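Local structure of heme peroxidase (Bacteroides thetaiotaomicron, 2GVK) at residues F27-T33 with A135-E141; F189-Y193 with L277-F281. The protein probably uses heme and hydrogen peroxide to oxidise dyes and other organic substrates, as a member of the dye-decolorizing peroxidase family. All blocks are in the same frame, centred on the assembly; numbering follows the deposited sequence.

Contact 1: residues F27-T33 with A135-E141; sequences FIVYNLT and AVVSVDE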
loop_
_atom_site.group_PDB
_atom_site.type_symbol
_atom_site.label_atom_id
_atom_site.label_comp_id
_atom_site.label_asym_id
_atom_site.label_seq_id
_atom_site.Cartn_x
_atom_site.Cartn_y
_atom_site.Cartn_z
ATOM N N PHE A 27 -10.389 -20.655 -12.226
ATOM C CA PHE A 27 -10.083 -22.038 -12.677
ATOM C C PHE A 27 -10.951 -22.344 -13.893
ATOM O O PHE A 27 -12.184 -22.347 -13.796
ATOM C CB PHE A 27 -10.391 -23.083 -11.597
ATOM C CG PHE A 27 -9.678 -22.860 -10.296
ATOM C CD1 PHE A 27 -8.421 -23.374 -10.087
ATOM C CD2 PHE A 27 -10.333 -22.245 -9.228
ATOM C CE1 PHE A 27 -7.808 -23.244 -8.844
ATOM C CE2 PHE A 27 -9.716 -22.101 -8.021
ATOM C CZ PHE A 27 -8.461 -22.639 -7.824
ATOM N N ILE A 28 -10.318 -22.608 -15.030
ATOM C CA ILE A 28 -11.043 -22.986 -16.242
ATOM C C ILE A 28 -10.604 -24.366 -16.733
ATOM O O ILE A 28 -9.425 -24.619 -16.907
ATOM C CB ILE A 28 -10.817 -21.961 -17.371
ATOM C CG1 ILE A 28 -11.507 -20.644 -17.032
ATOM C CG2 ILE A 28 -11.337 -22.482 -18.649
ATOM C CD1 ILE A 28 -11.111 -19.505 -17.932
ATOM N N VAL A 29 -11.577 -25.254 -16.942
ATOM C CA VAL A 29 -11.332 -26.523 -17.568
ATOM C C VAL A 29 -12.088 -26.558 -18.886
ATOM O O VAL A 29 -13.292 -26.284 -18.935
ATOM C CB VAL A 29 -11.763 -27.703 -16.674
ATOM C CG1 VAL A 29 -11.604 -29.027 -17.402
ATOM C CG2 VAL A 29 -10.950 -27.701 -15.402
ATOM N N TYR A 30 -11.348 -26.825 -19.953
ATOM C CA TYR A 30 -11.888 -26.918 -21.294
ATOM C C TYR A 30 -11.811 -28.351 -21.795
ATOM O O TYR A 30 -10.855 -29.069 -21.492
ATOM C CB TYR A 30 -11.051 -26.083 -22.248
ATOM C CG TYR A 30 -11.224 -24.582 -22.178
ATOM C CD1 TYR A 30 -12.430 -24.000 -22.470
ATOM C CD2 TYR A 30 -10.109 -23.747 -22.086
ATOM C CE1 TYR A 30 -12.564 -22.607 -22.565
ATOM C CE2 TYR A 30 -10.237 -22.366 -22.171
ATOM C CZ TYR A 30 -11.468 -21.809 -22.406
ATOM O OH TYR A 30 -11.597 -20.449 -22.556
ATOM N N ASN A 31 -12.754 -28.729 -22.653
ATOM C CA ASN A 31 -12.590 -29.894 -23.505
ATOM C C ASN A 31 -12.258 -29.427 -24.915
ATOM O O ASN A 31 -12.713 -28.382 -25.348
ATOM C CB ASN A 31 -13.860 -30.726 -23.553
ATOM C CG ASN A 31 -13.917 -31.787 -22.469
ATOM O OD1 ASN A 31 -12.942 -32.029 -21.757
ATOM N ND2 ASN A 31 -15.088 -32.425 -22.332
ATOM N N LEU A 32 -11.458 -30.212 -25.620
ATOM C CA LEU A 32 -11.166 -29.946 -27.014
ATOM C C LEU A 32 -12.352 -30.294 -27.883
ATOM O O LEU A 32 -13.051 -31.252 -27.615
ATOM C CB LEU A 32 -9.961 -30.777 -27.473
ATOM C CG LEU A 32 -8.655 -30.553 -26.722
ATOM C CD1 LEU A 32 -7.618 -31.519 -27.231
ATOM C CD2 LEU A 32 -8.188 -29.122 -26.869
ATOM N N THR A 33 -12.516 -29.547 -28.974
ATOM C CA THR A 33 -13.480 -29.900 -30.018
ATOM C C THR A 33 -12.781 -30.649 -31.147
ATOM O O THR A 33 -11.553 -30.681 -31.217
ATOM C CB THR A 33 -14.121 -28.659 -30.636
ATOM O OG1 THR A 33 -13.138 -27.941 -31.410
ATOM C CG2 THR A 33 -14.694 -27.763 -29.576
ATOM N N ALA A 135 -11.956 -24.111 -30.831
ATOM C CA ALA A 135 -11.084 -25.259 -30.472
ATOM C C ALA A 135 -11.484 -25.903 -29.155
ATOM O O ALA A 135 -11.065 -27.051 -28.850
ATOM C CB ALA A 135 -9.636 -24.797 -30.395
ATOM N N VAL A 136 -12.280 -25.191 -28.368
ATOM C CA VAL A 136 -12.643 -25.661 -27.035
ATOM C C VAL A 136 -14.094 -25.408 -26.665
ATOM O O VAL A 136 -14.773 -24.554 -27.264
ATOM C CB VAL A 136 -11.747 -24.965 -25.907
ATOM C CG1 VAL A 136 -10.278 -25.344 -26.072
ATOM C CG2 VAL A 136 -11.933 -23.474 -25.926
ATOM N N VAL A 137 -14.562 -26.185 -25.698
ATOM C CA VAL A 137 -15.835 -25.942 -25.050
ATOM C C VAL A 137 -15.603 -25.959 -23.532
ATOM O O VAL A 137 -14.752 -26.707 -23.037
ATOM C CB VAL A 137 -16.903 -26.999 -25.462
ATOM C CG1 VAL A 137 -17.436 -26.699 -26.856
ATOM C CG2 VAL A 137 -16.334 -28.383 -25.417
ATOM N N SER A 138 -16.326 -25.110 -22.805
ATOM C CA SER A 138 -16.179 -25.030 -21.346
ATOM C C SER A 138 -16.746 -26.252 -20.644
ATOM O O SER A 138 -17.893 -26.609 -20.856
ATOM C CB SER A 138 -16.885 -23.799 -20.811
ATOM O OG SER A 138 -16.646 -23.659 -19.422
ATOM N N VAL A 139 -15.921 -26.895 -19.815
ATOM C CA VAL A 139 -16.375 -27.924 -18.919
ATOM C C VAL A 139 -16.733 -27.309 -17.566
ATOM O O VAL A 139 -17.769 -27.594 -17.018
ATOM C CB VAL A 139 -15.299 -29.045 -18.734
ATOM C CG1 VAL A 139 -15.737 -30.041 -17.690
ATOM C CG2 VAL A 139 -15.040 -29.726 -20.039
ATOM N N ASP A 140 -15.856 -26.461 -17.046
ATOM C CA ASP A 140 -16.130 -25.732 -15.810
ATOM C C ASP A 140 -15.340 -24.447 -15.755
ATOM O O ASP A 140 -14.192 -24.386 -16.208
ATOM C CB ASP A 140 -15.765 -26.570 -14.576
ATOM C CG ASP A 140 -16.099 -25.856 -13.279
ATOM O OD1 ASP A 140 -17.303 -25.698 -13.005
ATOM O OD2 ASP A 140 -15.164 -25.303 -12.617
ATOM N N GLU A 141 -15.981 -23.405 -15.248
ATOM C CA GLU A 141 -15.281 -22.185 -14.822
ATOM C C GLU A 141 -15.719 -21.843 -13.427
ATOM O O GLU A 141 -16.919 -21.768 -13.143
ATOM C CB GLU A 141 -15.566 -21.012 -15.755
ATOM C CG GLU A 141 -14.840 -19.734 -15.355
ATOM C CD GLU A 141 -14.897 -18.629 -16.433
ATOM O OE1 GLU A 141 -15.137 -18.947 -17.624
ATOM O OE2 GLU A 141 -14.734 -17.438 -16.068
HETATM O O HOH W 1 -12.609 -25.359 -13.303
#
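Tyr30 meets Val136 where strand 24-32 runs antiparallel to strand 136-145, and its side chain can be followed outward. Tyr30 CB touches both Val137 O and Val136 CB, which lie to one side of it. Its first torsion, -75°, sets CG beside the backbone N and lays the ring across Val136; CD1 then touches both Val137 O at the ring's edge and Val136 CG2. CE1 and CZ continue over the same methyl, a CH-pi contact with Val136 CG2 3.7 Å from the Tyr30 ring centroid. Ile28 CG2 covers the opposite face, over its centre, so the ring is sandwiched between two aliphatic groups. With an alanine here, the Val136 and Ile28 methyls would probably lose the ring that separates them, leaving a gap. The pairing is a regular antiparallel one from Leu32 to Tyr30, with Asn31 N donating to Val137 O at 2.9 Å and Val137 N returning a bond to Asn31 O. It then slips by one residue in a classic beta bulge: Val139 N at 2.8 Å and Asp140 N at 3.2 Å both donate to Val29 O, from the same face of its carbonyl plane. Regular pairing resumes with Val29 N to Asp140 O, an almost straight bond (172° at the hydrogen). At the bulge Val139 points toward the partner strand, and Val139 CG2 presses on the Asn31 amide, 3.4 Å from Asn31 CG. Beyond it Ile28 and Glu141 run alongside each other, Ile28 CG1 3.8 Å from Glu141 CG, while the Glu141 carboxylate bonds to His143 through OE2 and to Ser255 of the second subunit through OE1.

Contact 2: residues F189-Y193 with L277-F281; sequences FVQKY and LENMF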
loop_
_atom_site.group_PDB
_atom_site.type_symbol
_atom_site.label_atom_id
_atom_site.label_comp_id
_atom_site.label_asym_id
_atom_site.label_seq_id
_atom_site.Cartn_x
_atom_site.Cartn_y
_atom_site.Cartn_z
ATOM N N PHE A 189 -3.819 -31.901 -9.780
ATOM C CA PHE A 189 -5.094 -32.540 -9.634
ATOM C C PHE A 189 -6.087 -31.535 -9.080
ATOM O O PHE A 189 -5.770 -30.797 -8.169
ATOM C CB PHE A 189 -4.969 -33.763 -8.701
ATOM C CG PHE A 189 -6.189 -34.621 -8.663
ATOM C CD1 PHE A 189 -6.519 -35.409 -9.731
ATOM C CD2 PHE A 189 -6.997 -34.661 -7.522
ATOM C CE1 PHE A 189 -7.643 -36.184 -9.700
ATOM C CE2 PHE A 189 -8.118 -35.464 -7.488
ATOM C CZ PHE A 189 -8.435 -36.216 -8.556
ATOM N N VAL A 190 -7.269 -31.462 -9.693
ATOM C CA VAL A 190 -8.300 -30.566 -9.237
ATOM C C VAL A 190 -9.577 -31.329 -8.840
ATOM O O VAL A 190 -9.933 -32.360 -9.447
ATOM C CB VAL A 190 -8.659 -29.494 -10.319
ATOM C CG1 VAL A 190 -7.459 -28.588 -10.600
ATOM C CG2 VAL A 190 -9.173 -30.156 -11.579
ATOM N N GLN A 191 -10.230 -30.836 -7.771
ATOM C CA GLN A 191 -11.552 -31.308 -7.358
ATOM C C GLN A 191 -12.370 -30.159 -6.877
ATOM O O GLN A 191 -11.918 -29.401 -6.013
ATOM C CB GLN A 191 -11.461 -32.292 -6.191
ATOM C CG GLN A 191 -10.781 -33.539 -6.443
ATOM C CD GLN A 191 -10.657 -34.363 -5.176
ATOM O OE1 GLN A 191 -9.954 -33.970 -4.239
ATOM N NE2 GLN A 191 -11.352 -35.515 -5.134
ATOM N N LYS A 192 -13.610 -30.081 -7.339
ATOM C CA LYS A 192 -14.600 -29.172 -6.739
ATOM C C LYS A 192 -15.354 -29.899 -5.636
ATOM O O LYS A 192 -15.919 -30.985 -5.871
ATOM C CB LYS A 192 -15.605 -28.687 -7.766
ATOM C CG LYS A 192 -15.103 -27.652 -8.651
ATOM C CD LYS A 192 -16.119 -27.347 -9.784
ATOM C CE LYS A 192 -17.299 -26.583 -9.285
ATOM N NZ LYS A 192 -18.276 -26.293 -10.416
ATOM N N TYR A 193 -15.342 -29.317 -4.437
ATOM C CA TYR A 193 -16.104 -29.820 -3.311
ATOM C C TYR A 193 -17.257 -28.882 -2.982
ATOM O O TYR A 193 -17.074 -27.667 -2.938
ATOM C CB TYR A 193 -15.229 -29.941 -2.078
ATOM C CG TYR A 193 -14.275 -31.102 -2.088
ATOM C CD1 TYR A 193 -14.663 -32.350 -1.595
ATOM C CD2 TYR A 193 -12.975 -30.956 -2.557
ATOM C CE1 TYR A 193 -13.758 -33.420 -1.551
ATOM C CE2 TYR A 193 -12.077 -32.020 -2.542
ATOM C CZ TYR A 193 -12.480 -33.253 -2.036
ATOM O OH TYR A 193 -11.581 -34.332 -2.026
ATOM N N LEU A 277 -5.585 -39.226 -1.494
ATOM C CA LEU A 277 -6.970 -39.486 -1.837
ATOM C C LEU A 277 -7.437 -40.848 -1.318
ATOM O O LEU A 277 -8.575 -40.981 -0.868
ATOM C CB LEU A 277 -7.176 -39.404 -3.347
ATOM C CG LEU A 277 -7.029 -38.019 -3.962
ATOM C CD1 LEU A 277 -6.930 -38.128 -5.473
ATOM C CD2 LEU A 277 -8.178 -37.124 -3.576
ATOM N N GLU A 278 -6.585 -41.863 -1.429
ATOM C CA GLU A 278 -6.921 -43.193 -0.852
ATOM C C GLU A 278 -7.170 -43.062 0.661
ATOM O O GLU A 278 -8.171 -43.577 1.185
ATOM C CB GLU A 278 -5.818 -44.187 -1.107
ATOM C CG GLU A 278 -5.705 -44.651 -2.554
ATOM C CD GLU A 278 -4.476 -45.552 -2.787
ATOM O OE1 GLU A 278 -3.727 -45.821 -1.809
ATOM O OE2 GLU A 278 -4.245 -45.970 -3.952
ATOM N N ASN A 279 -6.264 -42.373 1.360
ATOM C CA ASN A 279 -6.416 -42.166 2.796
ATOM C C ASN A 279 -7.744 -41.471 3.133
ATOM O O ASN A 279 -8.349 -41.745 4.163
ATOM C CB ASN A 279 -5.257 -41.332 3.357
ATOM C CG ASN A 279 -3.981 -42.134 3.538
ATOM O OD1 ASN A 279 -3.879 -43.287 3.112
ATOM N ND2 ASN A 279 -2.995 -41.517 4.161
HETATM N N MSE A 280 -8.151 -40.523 2.293
HETATM C CA MSE A 280 -9.368 -39.756 2.541
HETATM C C MSE A 280 -10.618 -40.556 2.271
HETATM O O MSE A 280 -11.537 -40.608 3.121
HETATM C CB MSE A 280 -9.396 -38.508 1.667
HETATM C CG MSE A 280 -8.374 -37.475 2.041
HETATM SE SE MSE A 280 -8.306 -36.076 0.698
HETATM C CE MSE A 280 -10.188 -35.350 0.948
ATOM N N PHE A 281 -10.676 -41.188 1.103
ATOM C CA PHE A 281 -11.934 -41.778 0.617
ATOM C C PHE A 281 -12.109 -43.237 0.989
ATOM O O PHE A 281 -13.231 -43.690 1.172
ATOM C CB PHE A 281 -12.058 -41.581 -0.902
ATOM C CG PHE A 281 -12.358 -40.155 -1.297
ATOM C CD1 PHE A 281 -11.330 -39.213 -1.403
ATOM C CD2 PHE A 281 -13.664 -39.742 -1.497
ATOM C CE1 PHE A 281 -11.607 -37.912 -1.730
ATOM C CE2 PHE A 281 -13.950 -38.452 -1.838
ATOM C CZ PHE A 281 -12.926 -37.516 -1.927
#
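Strand 189-193 and helix 277-281 run within 22° of parallel, but their axes stay 14.0 Å apart, so only side chains bridge the two segments. This is helix-on-sheet packing within the C-terminal dye-decolorizing peroxidase region, whose ferredoxin-like fold places helices against an antiparallel sheet. From the strand, Phe189, Gln191 and Tyr193, at every second position, reach the helix, which answers with Leu277, Met280 and Phe281. Leu277 divides its two methyls between neighbours: Leu277 CD1 lies 3.5 Å from Phe189 CE2, approaching the ring obliquely, while Leu277 CD2 lies 3.7 Å from Gln191 OE1 as the two side chains overlap lengthwise, pointing opposite ways. Phe189 reaches this first methyl with CG anti to its backbone N (chi1 -171°), and its ring also meets Phe92 edge-to-face. The Gln191 amide stands 56° from the Phe281 ring plane, with Gln191 NE2 4.1 Å from Phe281 CZ. No hydrogen bond spans the two segments; within the strand, Tyr193 OH donates to Gln191 OE1 at 2.8 Å. That hydroxyl lies above the amide carbonyl plane and not on a lone pair, and the bond ties together two side chains that face the helix. Tyr193 OH also abuts two apolar groups: it lies 3.5 Å from Phe281 CZ, in the plane of that ring, and the selenomethionine methyl, Met280 CE, is 3.4 Å from Tyr193 OH.

In the fold
Contact 1 closes before contact 2 opens along the chain, and they fall in the N-terminal and C-terminal parts of the peroxidase respectively. Their centres are 21 Å apart, yet both reach one eight-stranded antiparallel sheet. Contact 1 joins strand 24-32 to strand 136-145, outermost within this chain; contact 2 sets helix 270-281 against strand 186-195, an inner strand between 296-306 and 258-267. A salt bridge links them directly: Asp140 OD1 lies 2.8 Å from Lys192 NZ. These strands are far apart in sheet order, so the bridge fits a sheet curled toward closure, consistent with the beta-barrel described for this family, and connects the two halves of the chain.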